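Local coordinates for N-acetylmuramoyl-L-alanine amidase domain-containing protein SAOUHSC_02979 (Staphylococcus aureus, PDB 5T1Q), which probably hydrolyses amide bonds of the bacterial cell wall as a secreted amidase, this chain joining a glucosaminidase-family part to a C-terminal CHAP domain, at residues 251-256 with 273-278; 297-302 with 353-358; 314-319 with 327-332. One frame throughout, in Å; residues are numbered along the deposited sequence.

In the fold
All three contacts lie in the C-terminal CHAP (Peptidase C51) part of the chain. Interaction 1 comes first and closes a short loop: 16 residues, including the rest of helix 253-262, separate residues 251-256 from 273-278. Interaction 2 opens after it and spans 50 residues, bringing strand 354-357 near the C terminus back beside strand 298-301. Interaction 3, a beta hairpin, lies wholly within that span. Interactions 2 and 3 share one sheet, because strands 298-301 and 314-321 are neighbours, joined by Val299 N to Ala316 O. Interaction 1 meets the sheet through Tyr256 and Ser330, while His276 and Glu302 bind the same sodium ion as members of interactions 1 and 2.

Interaction 1 (251-256 with 273-278); sequences GQCTWY and GDAHNW. With NA (sodium ion), chain E.
Thr254, in the first turn of helix 253-262, packs against the indole of Trp278 and the backbone leading up to it. Followed outward, its CB first meets the six-membered part of the indole, 3.7 Å from Trp278 CZ2. At CB the chain divides. The methyl CG2, anti to the carbonyl carbon, lies beside the NE1-CE2-CZ2 border of the ring system, 3.8 Å from both Trp278 NE1 and Trp278 CZ2, and it is 3.9 Å from Gly273 O in the loop. The hydroxyl OG1 (chi1 46°) turns elsewhere and hydrogen-bonds to Gln20 O. The backbone Thr254 O comes obliquely to the same indole, 3.5 Å from Trp278 CH2.

The neighbouring residue places this contact in the fold. In CHAP domains a cysteine at the start of a helix is the presumed nucleophile, and Cys253 fits that role: it follows the N-cap residue Gln252, and its side chain touches His314 of the adjoining strand. The assignment rests on the family and on geometry and is not confirmed here. Across the contact, Cys253 SG rests 4.1 Å from Ala275 CB, a methyl that also packs on Val315.

The indole is fixed by its own loop. Trp278 NE1 donates to Gly273 O at 2.9 Å with an N-H...O angle of 145°; the oxygen lies in the ring plane, whereas the nitrogen stands 40° above the carbonyl plane. Between these two residues, His276 O binds the sodium ion at 2.2 Å, in a site completed by Asn279, Asn280, Glu302 and waters.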
# COMPACT_ATOMS: atom_id res chain seq x y z
N GLY A 251 -6.00 -1.40 -2.65
CA GLY A 251 -4.82 -2.10 -3.15
C GLY A 251 -5.02 -3.44 -3.83
O GLY A 251 -4.14 -3.88 -4.56
N GLN A 252 -6.15 -4.11 -3.62
CA GLN A 252 -6.37 -5.43 -4.26
C GLN A 252 -6.54 -5.30 -5.78
O GLN A 252 -6.68 -4.18 -6.29
CB GLN A 252 -7.55 -6.14 -3.60
CG GLN A 252 -7.30 -6.39 -2.12
CD GLN A 252 -6.07 -7.25 -1.88
OE1 GLN A 252 -5.90 -8.29 -2.51
NE2 GLN A 252 -5.21 -6.83 -0.97
N CYS A 253 -6.51 -6.42 -6.49
CA CYS A 253 -6.55 -6.38 -7.96
C CYS A 253 -7.79 -5.68 -8.49
O CYS A 253 -7.73 -4.99 -9.48
CB CYS A 253 -6.42 -7.77 -8.57
SG CYS A 253 -7.71 -8.95 -8.11
N THR A 254 -8.90 -5.89 -7.80
CA THR A 254 -10.19 -5.31 -8.12
C THR A 254 -10.14 -3.79 -7.96
O THR A 254 -10.49 -3.05 -8.87
CB THR A 254 -11.27 -5.89 -7.19
OG1 THR A 254 -10.77 -5.88 -5.86
CG2 THR A 254 -11.57 -7.32 -7.54
N TRP A 255 -9.66 -3.35 -6.80
CA TRP A 255 -9.49 -1.91 -6.55
C TRP A 255 -8.58 -1.26 -7.59
O TRP A 255 -8.83 -0.14 -8.03
CB TRP A 255 -8.92 -1.69 -5.14
CG TRP A 255 -8.57 -0.26 -4.83
CD1 TRP A 255 -9.37 0.66 -4.22
CD2 TRP A 255 -7.34 0.40 -5.14
NE1 TRP A 255 -8.70 1.86 -4.12
CE2 TRP A 255 -7.46 1.72 -4.68
CE3 TRP A 255 -6.16 0.00 -5.75
CZ2 TRP A 255 -6.43 2.66 -4.82
CZ3 TRP A 255 -5.13 0.94 -5.89
CH2 TRP A 255 -5.27 2.25 -5.43
N TYR A 256 -7.51 -1.94 -7.96
CA TYR A 256 -6.55 -1.35 -8.90
C TYR A 256 -7.20 -1.10 -10.25
O TYR A 256 -7.05 -0.01 -10.81
CB TYR A 256 -5.26 -2.19 -9.03
CG TYR A 256 -4.37 -1.65 -10.12
CD1 TYR A 256 -3.51 -0.58 -9.87
CD2 TYR A 256 -4.43 -2.18 -11.42
CE1 TYR A 256 -2.72 -0.06 -10.88
CE2 TYR A 256 -3.66 -1.64 -12.44
CZ TYR A 256 -2.80 -0.59 -12.16
OH TYR A 256 -2.03 -0.07 -13.16
N GLY A 273 -18.11 -7.83 -7.28
CA GLY A 273 -17.57 -8.86 -6.38
C GLY A 273 -16.12 -9.24 -6.66
O GLY A 273 -15.33 -8.42 -7.15
N ASP A 274 -15.75 -10.48 -6.32
CA ASP A 274 -14.39 -10.97 -6.58
C ASP A 274 -14.10 -10.99 -8.07
O ASP A 274 -15.01 -11.12 -8.88
CB ASP A 274 -14.18 -12.35 -5.99
CG ASP A 274 -14.44 -12.40 -4.49
OD1 ASP A 274 -14.20 -11.38 -3.80
OD2 ASP A 274 -14.88 -13.46 -4.02
N ALA A 275 -12.82 -10.92 -8.40
CA ALA A 275 -12.38 -10.80 -9.78
C ALA A 275 -13.03 -11.72 -10.81
O ALA A 275 -13.47 -11.26 -11.85
CB ALA A 275 -10.86 -10.96 -9.84
N HIS A 276 -13.11 -13.02 -10.52
CA HIS A 276 -13.64 -13.96 -11.49
C HIS A 276 -15.10 -13.71 -11.85
O HIS A 276 -15.55 -14.17 -12.90
CB HIS A 276 -13.46 -15.41 -11.04
CG HIS A 276 -14.30 -15.79 -9.87
ND1 HIS A 276 -15.39 -16.60 -10.00
CD2 HIS A 276 -14.24 -15.42 -8.57
CE1 HIS A 276 -15.96 -16.75 -8.81
NE2 HIS A 276 -15.29 -16.03 -7.93
N ASN A 277 -15.85 -13.06 -10.95
CA ASN A 277 -17.25 -12.74 -11.23
C ASN A 277 -17.43 -11.49 -12.05
O ASN A 277 -18.55 -11.17 -12.41
CB ASN A 277 -18.03 -12.55 -9.93
CG ASN A 277 -18.44 -13.86 -9.29
OD1 ASN A 277 -18.79 -14.82 -9.98
ND2 ASN A 277 -18.44 -13.89 -7.97
N TRP A 278 -16.35 -10.78 -12.35
CA TRP A 278 -16.48 -9.52 -13.09
C TRP A 278 -17.08 -9.65 -14.49
O TRP A 278 -17.96 -8.88 -14.86
CB TRP A 278 -15.13 -8.79 -13.15
CG TRP A 278 -14.83 -7.99 -11.91
CD1 TRP A 278 -15.06 -8.34 -10.63
CD2 TRP A 278 -14.13 -6.74 -11.87
NE1 TRP A 278 -14.61 -7.34 -9.77
CE2 TRP A 278 -14.03 -6.36 -10.51
CE3 TRP A 278 -13.59 -5.90 -12.85
CZ2 TRP A 278 -13.42 -5.18 -10.11
CZ3 TRP A 278 -13.00 -4.70 -12.45
CH2 TRP A 278 -12.92 -4.36 -11.09
NA NA E . -16.70 -15.38 -14.34
O HOH W 1 -17.21 -16.78 -12.62
O HOH W 2 -17.60 -16.81 -16.26

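Interaction 2 (297-302 with 353-358); sequences AAVVFE and LSYITG. With NA (sodium ion), chain E.
Ala298 and Ile356 form an antiparallel hydrogen-bonded pair, with Ile356 N to Ala298 O at 2.8 Å and Ala298 N to Ile356 O at 3.0 Å. Two residues on, Val300 N reaches Ser354 O at 2.8 Å with an N-H...O angle of 172°, but the return bond from Ser354 N is weak. Between these pairs, Val299 and Tyr355 form a non-hydrogen-bonded pair, their side chains running alongside each other in the same direction. Val299 CG2, anti to its backbone N, comes 3.4 Å from Tyr355 CE2 and 3.6 Å from Leu353 CD1. Leu353 sets CD2 over one face of the Phe301 ring, displaced toward the rim, a CH-pi contact 4.1 Å from the centroid.

Further out, the face bearing Val300 and Ile356 is covered by helix 278-284, while the Val299 and Tyr355 face reaches Ile329 and Ile327. Strand 314-321 flanks 298-301 in this mixed CHAP-domain sheet, and Tyr355 OH is anchored on Ala350 O. Just past the strand, Glu302 OE1 binds the sodium ion at 2.6 Å. Backbone bonds set the register, the Val299 face is mainly apolar, the Val300 face also carries Ser354, whose OG hydrogen-bonds to Asn279, and Glu302 may offset part of the cation's charge.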
# COMPACT_ATOMS: atom_id res chain seq x y z
N ALA A 297 -9.45 -1.98 -21.41
CA ALA A 297 -10.52 -2.78 -20.90
C ALA A 297 -9.99 -3.45 -19.65
O ALA A 297 -8.78 -3.53 -19.44
CB ALA A 297 -10.91 -3.84 -21.93
N ALA A 298 -10.91 -3.89 -18.79
CA ALA A 298 -10.54 -4.72 -17.65
C ALA A 298 -10.42 -6.13 -18.23
O ALA A 298 -11.29 -6.55 -18.99
CB ALA A 298 -11.63 -4.68 -16.59
N VAL A 299 -9.35 -6.85 -17.91
CA VAL A 299 -9.19 -8.21 -18.42
C VAL A 299 -9.36 -9.19 -17.27
O VAL A 299 -8.70 -9.08 -16.22
CB VAL A 299 -7.87 -8.43 -19.21
CG1 VAL A 299 -6.66 -8.04 -18.39
CG2 VAL A 299 -7.77 -9.87 -19.69
N VAL A 300 -10.28 -10.14 -17.45
CA VAL A 300 -10.59 -11.09 -16.41
C VAL A 300 -10.04 -12.49 -16.67
O VAL A 300 -10.16 -13.02 -17.78
CB VAL A 300 -12.10 -11.19 -16.24
CG1 VAL A 300 -12.46 -12.23 -15.18
CG2 VAL A 300 -12.69 -9.82 -15.91
N PHE A 301 -9.48 -13.07 -15.60
CA PHE A 301 -8.98 -14.43 -15.53
C PHE A 301 -9.97 -15.20 -14.65
O PHE A 301 -10.18 -14.81 -13.47
CB PHE A 301 -7.62 -14.49 -14.80
CG PHE A 301 -6.46 -13.90 -15.56
CD1 PHE A 301 -6.28 -12.53 -15.64
CD2 PHE A 301 -5.52 -14.73 -16.16
CE1 PHE A 301 -5.20 -11.99 -16.32
CE2 PHE A 301 -4.43 -14.20 -16.85
CZ PHE A 301 -4.26 -12.83 -16.92
N GLU A 302 -10.56 -16.28 -15.16
CA GLU A 302 -11.48 -17.11 -14.35
C GLU A 302 -10.70 -17.77 -13.19
O GLU A 302 -9.47 -17.81 -13.18
CB GLU A 302 -12.15 -18.19 -15.21
CG GLU A 302 -13.02 -17.69 -16.37
CD GLU A 302 -14.34 -17.04 -15.93
OE1 GLU A 302 -14.59 -16.90 -14.72
OE2 GLU A 302 -15.17 -16.70 -16.81
N LEU A 353 -9.22 -14.90 -22.59
CA LEU A 353 -9.65 -14.09 -21.46
C LEU A 353 -10.86 -13.25 -21.86
O LEU A 353 -11.22 -13.19 -23.04
CB LEU A 353 -8.49 -13.20 -21.02
CG LEU A 353 -7.23 -13.96 -20.65
CD1 LEU A 353 -6.11 -13.00 -20.34
CD2 LEU A 353 -7.47 -14.90 -19.47
N SER A 354 -11.52 -12.64 -20.87
CA SER A 354 -12.67 -11.76 -21.10
C SER A 354 -12.26 -10.33 -20.88
O SER A 354 -11.54 -10.03 -19.92
CB SER A 354 -13.81 -12.09 -20.16
OG SER A 354 -14.39 -13.30 -20.50
N TYR A 355 -12.71 -9.46 -21.77
CA TYR A 355 -12.40 -8.03 -21.73
C TYR A 355 -13.68 -7.23 -21.51
O TYR A 355 -14.61 -7.35 -22.28
CB TYR A 355 -11.73 -7.62 -23.02
CG TYR A 355 -10.45 -8.41 -23.23
CD1 TYR A 355 -10.48 -9.68 -23.83
CD2 TYR A 355 -9.23 -7.93 -22.76
CE1 TYR A 355 -9.33 -10.44 -23.97
CE2 TYR A 355 -8.07 -8.68 -22.91
CZ TYR A 355 -8.13 -9.94 -23.51
OH TYR A 355 -6.99 -10.67 -23.68
N ILE A 356 -13.70 -6.42 -20.46
CA ILE A 356 -14.86 -5.59 -20.14
C ILE A 356 -14.58 -4.15 -20.52
O ILE A 356 -13.62 -3.54 -20.01
CB ILE A 356 -15.17 -5.63 -18.62
CG1 ILE A 356 -15.35 -7.08 -18.13
CG2 ILE A 356 -16.41 -4.80 -18.30
CD1 ILE A 356 -15.35 -7.22 -16.62
N THR A 357 -15.39 -3.59 -21.40
CA THR A 357 -15.27 -2.17 -21.74
C THR A 357 -16.06 -1.40 -20.70
O THR A 357 -17.22 -1.69 -20.49
CB THR A 357 -15.82 -1.88 -23.15
OG1 THR A 357 -15.06 -2.64 -24.10
CG2 THR A 357 -15.73 -0.38 -23.50
N GLY A 358 -15.43 -0.43 -20.04
CA GLY A 358 -16.13 0.39 -19.03
C GLY A 358 -17.05 1.42 -19.67
O GLY A 358 -16.96 1.68 -20.86
NA NA E . -16.70 -15.38 -14.34
O HOH W 2 -17.60 -16.81 -16.26
O HOH W 1 -17.21 -16.78 -12.62

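Interaction 3 (314-319 with 327-332); sequences HVAFVE and IVISES
His314 NE2 donates to Glu331 OE1 across the hairpin of strands 314-321 and 327-332, at 2.7 Å and with an N-H...O angle of 142°. The two side chains cross at about a right angle, and the ring and carboxylate planes stand 54° apart; the nitrogen meets OE1 on its anti side, 26° out of the carboxylate plane. His314 CB points toward the partner strand, and CG lies anti to the backbone N. Together with Cys253, which touches His314, this pair matches the Cys-His-Glu pattern expected of a CHAP active site, although the role is inferred from geometry and family alone. The other carboxylate oxygen, Glu331 OE2, forms a salt bridge with Arg343, so the glutamate is gripped from a second strand.

A second polar link lies further along the hairpin. Ser330 OG donates to Glu319 OE2 at 2.6 Å, again on the anti side. Glu319 reaches back to it through a chain bent at chi2, while its OE1 is held by Arg260; Ser330 OG also hydrogen-bonds to Tyr256 OH. The Glu319-Ser330 link is thus bonded to helix 253-262, which His314 merely touches through Cys253.

In the backbone, Phe317 and Ser330 form the antiparallel hydrogen-bonded pair, Phe317 N to Ser330 O at 2.9 Å and Ser330 N to Phe317 O at 3.0 Å. Glu319 N continues the ladder to Val328 O. Toward His314 the strands are bridged instead by a water, which donates to Val315 O at 2.8 Å and accepts from Ser332 N. The apolar contacts follow: Val318 and Ile329 share a face with Val299, and the Ala316 CB methyl sits 3.9 Å from Ile329 CD1 and 4.0 Å from Glu331 CB.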
# COMPACT_ATOMS: atom_id res chain seq x y z
N HIS A 314 -8.59 -13.51 -11.16
CA HIS A 314 -7.81 -12.30 -11.15
C HIS A 314 -8.35 -11.32 -12.16
O HIS A 314 -9.05 -11.71 -13.09
CB HIS A 314 -6.35 -12.67 -11.48
CG HIS A 314 -5.41 -11.52 -11.47
ND1 HIS A 314 -5.14 -10.80 -10.32
CD2 HIS A 314 -4.64 -10.98 -12.44
CE1 HIS A 314 -4.27 -9.84 -10.60
NE2 HIS A 314 -3.96 -9.92 -11.88
N VAL A 315 -8.06 -10.04 -11.96
CA VAL A 315 -8.45 -9.00 -12.88
C VAL A 315 -7.28 -8.02 -13.04
O VAL A 315 -6.57 -7.71 -12.08
CB VAL A 315 -9.80 -8.34 -12.51
CG1 VAL A 315 -9.71 -7.55 -11.20
CG2 VAL A 315 -10.30 -7.45 -13.62
N ALA A 316 -7.08 -7.54 -14.26
CA ALA A 316 -5.99 -6.63 -14.60
C ALA A 316 -6.48 -5.62 -15.61
O ALA A 316 -7.60 -5.73 -16.11
CB ALA A 316 -4.82 -7.41 -15.17
N PHE A 317 -5.66 -4.61 -15.88
CA PHE A 317 -6.00 -3.54 -16.82
C PHE A 317 -5.16 -3.68 -18.08
O PHE A 317 -3.95 -3.83 -18.00
CB PHE A 317 -5.74 -2.19 -16.15
CG PHE A 317 -6.04 -1.00 -17.03
CD1 PHE A 317 -7.33 -0.54 -17.16
CD2 PHE A 317 -5.03 -0.36 -17.73
CE1 PHE A 317 -7.63 0.55 -17.97
CE2 PHE A 317 -5.32 0.72 -18.56
CZ PHE A 317 -6.62 1.18 -18.67
N VAL A 318 -5.80 -3.63 -19.25
CA VAL A 318 -5.08 -3.72 -20.52
C VAL A 318 -4.44 -2.37 -20.90
O VAL A 318 -5.14 -1.42 -21.27
CB VAL A 318 -6.01 -4.16 -21.67
CG1 VAL A 318 -5.25 -4.27 -22.99
CG2 VAL A 318 -6.68 -5.49 -21.35
N GLU A 319 -3.11 -2.28 -20.78
CA GLU A 319 -2.39 -1.06 -21.14
C GLU A 319 -2.19 -0.97 -22.66
O GLU A 319 -2.21 0.12 -23.22
CB GLU A 319 -1.01 -1.02 -20.49
CG GLU A 319 -1.00 -1.03 -18.97
CD GLU A 319 -1.47 0.27 -18.32
OE1 GLU A 319 -1.66 1.30 -19.04
OE2 GLU A 319 -1.60 0.28 -17.08
N ILE A 327 -1.01 -9.04 -25.19
CA ILE A 327 -1.42 -7.83 -24.47
C ILE A 327 -0.42 -7.48 -23.38
O ILE A 327 0.29 -8.35 -22.87
CB ILE A 327 -2.83 -7.99 -23.81
CG1 ILE A 327 -2.85 -9.16 -22.83
CG2 ILE A 327 -3.89 -8.22 -24.88
CD1 ILE A 327 -4.15 -9.35 -22.08
N VAL A 328 -0.37 -6.19 -23.03
CA VAL A 328 0.43 -5.70 -21.92
C VAL A 328 -0.59 -5.30 -20.87
O VAL A 328 -1.50 -4.50 -21.15
CB VAL A 328 1.26 -4.48 -22.30
CG1 VAL A 328 2.09 -4.02 -21.10
CG2 VAL A 328 2.15 -4.79 -23.49
N ILE A 329 -0.45 -5.85 -19.66
CA ILE A 329 -1.37 -5.59 -18.58
C ILE A 329 -0.67 -5.03 -17.36
O ILE A 329 0.52 -5.29 -17.16
CB ILE A 329 -2.14 -6.87 -18.15
CG1 ILE A 329 -1.20 -7.96 -17.65
CG2 ILE A 329 -2.96 -7.40 -19.31
CD1 ILE A 329 -1.88 -9.17 -17.05
N SER A 330 -1.41 -4.29 -16.53
CA SER A 330 -0.93 -3.80 -15.26
C SER A 330 -1.90 -4.35 -14.20
O SER A 330 -3.10 -4.55 -14.45
CB SER A 330 -0.80 -2.27 -15.23
OG SER A 330 -2.06 -1.62 -15.36
N GLU A 331 -1.39 -4.56 -13.00
CA GLU A 331 -2.17 -5.21 -11.95
C GLU A 331 -1.52 -4.93 -10.60
O GLU A 331 -0.42 -4.39 -10.56
CB GLU A 331 -2.19 -6.71 -12.23
CG GLU A 331 -0.79 -7.28 -12.41
CD GLU A 331 -0.73 -8.61 -13.11
OE1 GLU A 331 -1.77 -9.29 -13.27
OE2 GLU A 331 0.40 -9.01 -13.50
N SER A 332 -2.20 -5.28 -9.52
CA SER A 332 -1.68 -5.09 -8.18
C SER A 332 -1.68 -6.39 -7.42
O SER A 332 -2.45 -7.30 -7.71
CB SER A 332 -2.53 -4.08 -7.41
OG SER A 332 -3.85 -4.60 -7.21
O HOH W 3 -5.19 -5.67 -10.78